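Local coordinates for protection of telomeres protein 1 (Schizosaccharomyces pombe, PDB 5USO) that binds single-stranded telomeric DNA, protects the 3' overhang of chromosome ends and regulates telomerase and telomere length, at residues A[75-80]-A[116-121]. The protein carries 1 engineered substitution. Sequence-based numbering, arbitrary orientation.
Sequences FYCRNY and MSIEKV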
loop_
_atom_site.group_PDB
_atom_site.type_symbol
_atom_site.label_atom_id
_atom_site.label_comp_id
_atom_site.label_asym_id
_atom_site.label_seq_id
_atom_site.Cartn_x
_atom_site.Cartn_y
_atom_site.Cartn_z
ATOM N N PHE A 75 -0.051 10.308 -12.119
ATOM C CA PHE A 75 0.036 11.757 -12.285
ATOM C C PHE A 75 -0.512 12.486 -11.065
ATOM O O PHE A 75 0.015 13.531 -10.666
ATOM C CB PHE A 75 -0.722 12.184 -13.543
ATOM C CG PHE A 75 -0.321 11.428 -14.777
ATOM C CD1 PHE A 75 0.997 11.061 -14.985
ATOM C CD2 PHE A 75 -1.266 11.073 -15.725
ATOM C CE1 PHE A 75 1.366 10.361 -16.117
ATOM C CE2 PHE A 75 -0.902 10.372 -16.859
ATOM C CZ PHE A 75 0.415 10.015 -17.055
ATOM N N TYR A 76 -1.561 11.939 -10.453
ATOM C CA TYR A 76 -2.201 12.594 -9.319
ATOM C C TYR A 76 -1.379 12.454 -8.041
ATOM O O TYR A 76 -1.230 13.425 -7.290
ATOM C CB TYR A 76 -3.601 12.015 -9.121
ATOM C CG TYR A 76 -4.330 12.526 -7.899
ATOM C CD1 TYR A 76 -4.545 13.886 -7.712
ATOM C CD2 TYR A 76 -4.821 11.648 -6.944
ATOM C CE1 TYR A 76 -5.218 14.356 -6.599
ATOM C CE2 TYR A 76 -5.497 12.107 -5.830
ATOM C CZ TYR A 76 -5.692 13.462 -5.662
ATOM O OH TYR A 76 -6.364 13.921 -4.555
ATOM N N CYS A 77 -0.834 11.266 -7.782
ATOM C CA CYS A 77 -0.207 10.975 -6.497
ATOM C C CYS A 77 1.287 11.267 -6.456
ATOM O O CYS A 77 1.835 11.427 -5.360
ATOM C CB CYS A 77 -0.424 9.503 -6.131
ATOM S SG CYS A 77 -2.139 9.063 -5.782
ATOM N N ARG A 78 1.957 11.345 -7.607
ATOM C CA ARG A 78 3.418 11.331 -7.611
ATOM C C ARG A 78 4.010 12.517 -6.857
ATOM O O ARG A 78 5.093 12.394 -6.273
ATOM C CB ARG A 78 3.943 11.290 -9.048
ATOM C CG ARG A 78 3.532 12.468 -9.913
ATOM C CD ARG A 78 3.934 12.262 -11.371
ATOM N NE ARG A 78 5.386 12.285 -11.568
ATOM C CZ ARG A 78 6.151 11.220 -11.812
ATOM N NH1 ARG A 78 5.632 10.001 -11.896
ATOM N NH2 ARG A 78 7.458 11.379 -11.976
ATOM N N ASN A 79 3.330 13.664 -6.850
ATOM C CA ASN A 79 3.792 14.834 -6.110
ATOM C C ASN A 79 2.791 15.229 -5.031
ATOM O O ASN A 79 2.637 16.409 -4.713
ATOM C CB ASN A 79 4.051 16.008 -7.055
ATOM C CG ASN A 79 5.050 17.004 -6.489
ATOM O OD1 ASN A 79 5.737 16.723 -5.508
ATOM N ND2 ASN A 79 5.141 18.173 -7.114
ATOM N N TYR A 80 2.082 14.244 -4.524
ATOM C CA TYR A 80 1.035 14.464 -3.543
ATOM C C TYR A 80 1.102 13.529 -2.341
ATOM O O TYR A 80 1.105 13.982 -1.214
ATOM C CB TYR A 80 -0.295 14.310 -4.273
ATOM C CG TYR A 80 -1.539 14.496 -3.455
ATOM C CD1 TYR A 80 -1.774 15.665 -2.767
ATOM C CD2 TYR A 80 -2.504 13.510 -3.413
ATOM C CE1 TYR A 80 -2.922 15.843 -2.047
ATOM C CE2 TYR A 80 -3.656 13.679 -2.686
ATOM C CZ TYR A 80 -3.853 14.853 -2.008
ATOM O OH TYR A 80 -4.983 15.039 -1.291
ATOM N N MET A 116 -11.950 2.964 -8.879
ATOM C CA MET A 116 -10.776 2.937 -8.024
ATOM C C MET A 116 -10.476 4.330 -7.486
ATOM O O MET A 116 -10.857 5.349 -8.071
ATOM C CB MET A 116 -9.562 2.416 -8.787
ATOM C CG MET A 116 -9.646 0.958 -9.154
ATOM S SD MET A 116 -8.074 0.326 -9.762
ATOM C CE MET A 116 -7.810 1.393 -11.176
ATOM N N SER A 117 -9.771 4.369 -6.360
ATOM C CA SER A 117 -9.399 5.648 -5.775
ATOM C C SER A 117 -8.329 5.429 -4.720
ATOM O O SER A 117 -8.255 4.365 -4.098
ATOM C CB SER A 117 -10.607 6.356 -5.152
ATOM O OG SER A 117 -11.093 5.646 -4.026
ATOM N N ILE A 118 -7.503 6.452 -4.535
ATOM C CA ILE A 118 -6.580 6.538 -3.412
ATOM C C ILE A 118 -6.625 7.967 -2.903
ATOM O O ILE A 118 -6.603 8.919 -3.691
ATOM C CB ILE A 118 -5.142 6.133 -3.801
ATOM C CG1 ILE A 118 -4.183 6.417 -2.639
ATOM C CG2 ILE A 118 -4.704 6.867 -5.065
ATOM C CD1 ILE A 118 -2.787 5.860 -2.835
ATOM N N GLU A 119 -6.704 8.125 -1.585
ATOM C CA GLU A 119 -6.764 9.460 -1.013
ATOM C C GLU A 119 -6.096 9.464 0.350
ATOM O O GLU A 119 -5.996 8.434 1.022
ATOM C CB GLU A 119 -8.210 9.958 -0.896
ATOM C CG GLU A 119 -8.324 11.441 -0.571
ATOM C CD GLU A 119 -7.513 12.313 -1.516
ATOM O OE1 GLU A 119 -7.667 12.166 -2.748
ATOM O OE2 GLU A 119 -6.708 13.132 -1.023
ATOM N N LYS A 120 -5.632 10.646 0.743
ATOM C CA LYS A 120 -5.069 10.838 2.069
ATOM C C LYS A 120 -6.160 10.761 3.127
ATOM O O LYS A 120 -7.313 11.132 2.895
ATOM C CB LYS A 120 -4.361 12.190 2.160
ATOM C CG LYS A 120 -3.159 12.332 1.245
ATOM C CD LYS A 120 -2.489 13.686 1.424
ATOM C CE LYS A 120 -1.306 13.845 0.485
ATOM N NZ LYS A 120 -0.557 15.106 0.741
ATOM N N VAL A 121 -5.783 10.269 4.302
ATOM C CA VAL A 121 -6.670 10.199 5.455
ATOM C C VAL A 121 -6.034 11.003 6.577
ATOM O O VAL A 121 -4.865 10.785 6.918
ATOM C CB VAL A 121 -6.918 8.746 5.897
ATOM C CG1 VAL A 121 -7.909 8.701 7.050
ATOM C CG2 VAL A 121 -7.417 7.912 4.727
#
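Tyr76, on helix 71-77, reaches strand 117-121 through its hydroxyl: OH donates to Glu119 OE1 at 2.8 Å, which accepts through its syn lone pair, while Ile118 O lies at the ring edge. Ring and carboxylate planes are turned 55° apart. Cys77 is buried, with SG 3.5 Å from Ile118 CG2; Cys77 also touches Phe31 and Ile118 touches Leu33, both of strand 31-36. Tyr80 ends the turn closed by its N bonding to Cys77 O. With CG anti to the backbone N (chi1 -180°), the Tyr80 ring lies beside that of Tyr76, CD2 above its rim. Tyr80 OH donates to Glu119 OE2 at 2.6 Å, nearly along the C-O axis, so the bent Glu119 side chain (chi2 52°) is gripped by one phenol on each oxygen. The extended Lys120 chain crosses the Tyr80 ring, with CE 3.6 Å from its centroid in a CH-pi contact and NZ off-centre in a cation-pi contact; NZ also bonds weakly to Tyr80 O. The contact joins helix 71-77 and the turn after it to strand 117-121, which pairs antiparallel with 86-96; the helix, between strands 65-69 and 86-96, holds the place of the helix between the third and fourth strands of an OB fold, here an ssDNA-binding domain.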